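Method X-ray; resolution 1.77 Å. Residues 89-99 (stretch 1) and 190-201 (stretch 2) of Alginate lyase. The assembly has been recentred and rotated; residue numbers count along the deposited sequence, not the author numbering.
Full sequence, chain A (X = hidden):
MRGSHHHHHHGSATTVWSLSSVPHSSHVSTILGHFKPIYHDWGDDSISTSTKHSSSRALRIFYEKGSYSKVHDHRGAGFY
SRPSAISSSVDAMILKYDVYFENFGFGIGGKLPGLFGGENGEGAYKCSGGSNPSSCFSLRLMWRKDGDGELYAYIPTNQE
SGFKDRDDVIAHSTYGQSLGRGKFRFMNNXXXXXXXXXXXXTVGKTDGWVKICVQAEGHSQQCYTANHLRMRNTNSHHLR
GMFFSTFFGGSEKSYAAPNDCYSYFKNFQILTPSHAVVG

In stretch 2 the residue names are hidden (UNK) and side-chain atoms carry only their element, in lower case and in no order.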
# COMPACT_ATOMS: atom_id res chain seq x y z
N SER A 89 -0.93 19.20 -6.73
CA SER A 89 -1.19 19.75 -5.40
C SER A 89 -2.39 19.08 -4.74
O SER A 89 -3.25 19.76 -4.15
CB SER A 89 -1.40 21.27 -5.48
OG SER A 89 -2.56 21.55 -6.25
N VAL A 90 -2.43 17.75 -4.82
CA VAL A 90 -3.52 16.98 -4.21
C VAL A 90 -3.25 16.64 -2.75
O VAL A 90 -2.25 16.01 -2.43
CB VAL A 90 -3.78 15.67 -4.98
CG1 VAL A 90 -4.85 14.84 -4.28
CG2 VAL A 90 -4.21 15.99 -6.41
N ASP A 91 -4.16 17.04 -1.87
CA ASP A 91 -3.97 16.86 -0.43
C ASP A 91 -4.86 15.78 0.17
O ASP A 91 -4.70 15.40 1.34
CB ASP A 91 -4.21 18.19 0.29
CG ASP A 91 -3.18 19.24 -0.09
OD1 ASP A 91 -2.04 18.85 -0.42
OD2 ASP A 91 -3.52 20.44 -0.07
N ALA A 92 -5.82 15.31 -0.62
CA ALA A 92 -6.67 14.20 -0.20
C ALA A 92 -6.87 13.22 -1.35
O ALA A 92 -7.12 13.61 -2.49
CB ALA A 92 -8.01 14.71 0.32
N MET A 93 -6.78 11.93 -1.04
CA MET A 93 -6.85 10.91 -2.07
C MET A 93 -7.45 9.65 -1.48
O MET A 93 -7.22 9.33 -0.31
CB MET A 93 -5.44 10.66 -2.61
CG MET A 93 -5.32 10.17 -4.02
SD MET A 93 -3.59 9.99 -4.47
CE MET A 93 -3.26 11.58 -5.21
N ILE A 94 -8.24 8.94 -2.28
CA ILE A 94 -8.74 7.63 -1.90
C ILE A 94 -8.22 6.59 -2.88
O ILE A 94 -8.39 6.73 -4.09
CB ILE A 94 -10.29 7.57 -1.88
CG1 ILE A 94 -10.87 8.57 -0.89
CG2 ILE A 94 -10.77 6.16 -1.55
CD1 ILE A 94 -12.41 8.61 -0.92
N LEU A 95 -7.56 5.56 -2.37
CA LEU A 95 -7.14 4.43 -3.20
C LEU A 95 -8.06 3.26 -2.94
O LEU A 95 -8.29 2.92 -1.78
CB LEU A 95 -5.70 4.02 -2.90
CG LEU A 95 -5.20 2.75 -3.57
CD1 LEU A 95 -5.13 2.95 -5.08
CD2 LEU A 95 -3.83 2.33 -3.02
N LYS A 96 -8.58 2.64 -3.99
CA LYS A 96 -9.38 1.42 -3.84
C LYS A 96 -8.79 0.35 -4.71
O LYS A 96 -8.31 0.64 -5.79
CB LYS A 96 -10.83 1.65 -4.24
CG LYS A 96 -11.58 2.67 -3.41
CD LYS A 96 -13.03 2.75 -3.83
CE LYS A 96 -13.75 3.84 -3.06
NZ LYS A 96 -15.20 3.89 -3.40
N TYR A 97 -8.83 -0.90 -4.25
CA TYR A 97 -8.52 -2.04 -5.10
C TYR A 97 -9.08 -3.29 -4.46
O TYR A 97 -9.35 -3.30 -3.26
CB TYR A 97 -7.02 -2.19 -5.36
CG TYR A 97 -6.13 -2.34 -4.14
CD1 TYR A 97 -5.56 -1.23 -3.54
CD2 TYR A 97 -5.85 -3.59 -3.60
CE1 TYR A 97 -4.72 -1.35 -2.41
CE2 TYR A 97 -5.02 -3.73 -2.48
CZ TYR A 97 -4.45 -2.60 -1.90
OH TYR A 97 -3.62 -2.73 -0.79
N ASP A 98 -9.27 -4.32 -5.27
CA ASP A 98 -9.63 -5.64 -4.78
C ASP A 98 -8.39 -6.53 -4.76
O ASP A 98 -7.61 -6.51 -5.71
CB ASP A 98 -10.70 -6.29 -5.67
CG ASP A 98 -12.00 -5.51 -5.69
OD1 ASP A 98 -12.32 -4.80 -4.70
OD2 ASP A 98 -12.72 -5.63 -6.70
N VAL A 99 -8.21 -7.30 -3.70
CA VAL A 99 -7.13 -8.28 -3.66
C VAL A 99 -7.63 -9.66 -3.19
O VAL A 99 -8.38 -9.76 -2.21
CB VAL A 99 -5.96 -7.79 -2.77
CG1 VAL A 99 -6.44 -7.48 -1.35
CG2 VAL A 99 -4.83 -8.80 -2.74
N UNK A 190 -9.99 -15.67 -0.34
CA UNK A 190 -11.12 -14.76 -0.51
C UNK A 190 -10.69 -13.47 -1.20
O UNK A 190 -9.55 -13.05 -1.07
c UNK A 190 -11.73 -14.40 0.85
n UNK A 190 -15.56 -15.90 2.11
c UNK A 190 -12.64 -15.46 1.43
c UNK A 190 -14.48 -15.80 3.13
c UNK A 190 -13.36 -14.89 2.66
N UNK A 191 -11.63 -12.85 -1.90
CA UNK A 191 -11.46 -11.49 -2.39
C UNK A 191 -11.67 -10.53 -1.23
O UNK A 191 -12.50 -10.78 -0.35
c UNK A 191 -12.45 -11.16 -3.50
c UNK A 191 -10.13 -11.67 -7.92
c UNK A 191 -12.07 -11.67 -4.85
c UNK A 191 -9.22 -9.85 -6.59
c UNK A 191 -9.23 -10.63 -7.76
n UNK A 191 -12.01 -12.86 -6.76
c UNK A 191 -12.63 -12.71 -5.54
c UNK A 191 -11.02 -11.91 -6.88
c UNK A 191 -10.12 -10.09 -5.56
c UNK A 191 -11.03 -11.14 -5.70
N UNK A 192 -10.93 -9.42 -1.25
CA UNK A 192 -11.13 -8.34 -0.29
C UNK A 192 -11.24 -7.03 -1.05
O UNK A 192 -10.45 -6.79 -1.96
c UNK A 192 -9.98 -8.24 0.70
n UNK A 192 -9.52 -11.13 2.90
c UNK A 192 -9.10 -11.60 1.74
c UNK A 192 -9.72 -9.50 1.45
n UNK A 192 -9.22 -10.64 0.84
c UNK A 192 -9.91 -9.83 2.75
N UNK A 193 -12.22 -6.20 -0.71
CA UNK A 193 -12.23 -4.85 -1.25
C UNK A 193 -11.54 -3.97 -0.23
O UNK A 193 -11.83 -4.04 0.97
o UNK A 193 -14.15 -4.98 -2.71
c UNK A 193 -13.65 -4.36 -1.54
N UNK A 194 -10.60 -3.16 -0.71
CA UNK A 194 -9.78 -2.35 0.17
C UNK A 194 -9.95 -0.88 -0.19
O UNK A 194 -9.90 -0.53 -1.37
c UNK A 194 -8.29 -2.75 0.07
c UNK A 194 -6.65 -4.59 0.76
c UNK A 194 -8.11 -4.18 0.59
c UNK A 194 -7.41 -1.77 0.84
N UNK A 195 -10.19 -0.03 0.80
CA UNK A 195 -10.13 1.40 0.54
C UNK A 195 -9.19 2.06 1.52
O UNK A 195 -9.16 1.70 2.70
o UNK A 195 -12.09 1.99 1.90
c UNK A 195 -11.53 2.05 0.60
N UNK A 196 -8.40 3.01 1.03
CA UNK A 196 -7.51 3.77 1.88
C UNK A 196 -7.71 5.23 1.54
O UNK A 196 -7.37 5.66 0.44
c UNK A 196 -5.10 4.12 2.66
o UNK A 196 -3.26 3.95 1.15
c UNK A 196 -3.62 3.94 2.35
c UNK A 196 -6.04 3.38 1.69
o UNK A 196 -2.81 3.80 3.30
N UNK A 197 -8.28 5.98 2.48
CA UNK A 197 -8.53 7.39 2.31
C UNK A 197 -7.53 8.19 3.13
O UNK A 197 -7.39 7.97 4.33
c UNK A 197 -11.70 9.64 2.60
c UNK A 197 -9.97 7.76 2.71
c UNK A 197 -10.23 9.26 2.59
o UNK A 197 -12.55 8.75 2.83
o UNK A 197 -12.02 10.83 2.36
N UNK A 198 -6.83 9.09 2.46
CA UNK A 198 -5.74 9.81 3.09
C UNK A 198 -5.94 11.31 2.95
O UNK A 198 -6.11 11.81 1.85
c UNK A 198 -4.09 7.96 2.62
c UNK A 198 -3.25 10.28 3.11
c UNK A 198 -4.37 9.44 2.47
N UNK A 199 -5.93 12.01 4.08
CA UNK A 199 -5.94 13.47 4.06
C UNK A 199 -4.68 13.93 4.77
O UNK A 199 -4.50 13.68 5.96
c UNK A 199 -10.34 14.18 2.95
c UNK A 199 -7.20 14.04 4.75
n UNK A 199 -10.17 12.87 2.94
c UNK A 199 -8.47 13.74 4.01
c UNK A 199 -9.00 12.57 3.59
n UNK A 199 -9.33 14.73 3.60
N UNK A 200 -3.78 14.59 4.04
CA UNK A 200 -2.50 14.93 4.63
C UNK A 200 -2.70 16.14 5.53
O UNK A 200 -3.69 16.86 5.42
c UNK A 200 -1.76 16.34 2.64
c UNK A 200 -1.40 15.19 3.57
c UNK A 200 -0.67 16.56 1.56
c UNK A 200 -1.13 13.92 2.77
N UNK A 201 -1.77 16.33 6.46
CA UNK A 201 -1.90 17.37 7.47
C UNK A 201 -1.75 18.79 6.94
O UNK A 201 -1.09 19.04 5.92
c UNK A 201 -0.86 17.16 8.56
c UNK A 201 0.56 17.23 8.03
n UNK A 201 1.31 18.28 8.42
o UNK A 201 0.99 16.35 7.28

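Position 190 carries four carbons in a row ending in a nitrogen, an unbranched chain whose end leads away from stretch 1; it is Lys190. At position 191 one carbon leads to fused five- and six-membered rings holding eight carbons and one nitrogen, which only tryptophan has. In Trp191 the six-membered ring reaches Asp98 and Val99, with CE3 3.8 Å from Asp98 CB and 3.5 Å from Val99 C.

Position 192 has one carbon and a five-membered ring of three carbons and two nitrogens, hence His192. Its backbone N donates to Val99 O at 2.7 Å, and its ring ND1 donates to the same Val99 O at 3.3 Å, so one carbonyl serves two donors. Position 193 has one carbon and one oxygen, the latter near the Asp98 carboxylate. This is Ser193, whose OG donates to Asp98 OD1 at 2.7 Å.

Four carbons at position 194, forked at the first with one arm two carbons long, identify Ile194. Its CD1 lies 3.6 Å from Val99 CG1 and 3.7 Å from Tyr97 CE2, while CG2 sits over one face of the tyrosine ring. Position 195 again shows one carbon and one oxygen, and is Ser195; its CB packs 4.1 Å from Lys96 CG.

Positions 196 and 197 each have three carbons, the third carrying two oxygens: Glu196 and Glu197. The former lies on the same face as Leu95, with which its backbone pairs; the latter lies on the opposite face, its CG 3.6 Å from Ile94 CG1. Position 198, one carbon carrying two more, is Val198, paired with Met93 through both backbone hydrogen bonds.

At position 199 one carbon bears a five-membered ring with two nitrogens: His199. Ala92 CB stands 3.6 Å from its ring centroid, a CH-pi contact over the face, and NE2 donates to Glu197 OE2 at 2.8 Å. Position 200 repeats the forked four-carbon pattern, giving Ile200, whose CD1 approaches Asp91 OD1 to 3.3 Å. Position 201, two carbons with an oxygen and a nitrogen on the second, points away and is Asn201.

The contact is an antiparallel strand pair built on its backbone: Met93, Leu95, Tyr97 and Val99 each exchange two main-chain hydrogen bonds with their partners, and Ile200 N to Asp91 O, at 3.0 Å, extends the ladder. Alternation then sorts the side chains, placing the Tyr97–Ile194–Val99 cluster on one face and the Asp98–Ser193 hydrogen bond and Ala92–His199 packing on the other.

Stretch 2 190-201: KWHSISEEVHIN
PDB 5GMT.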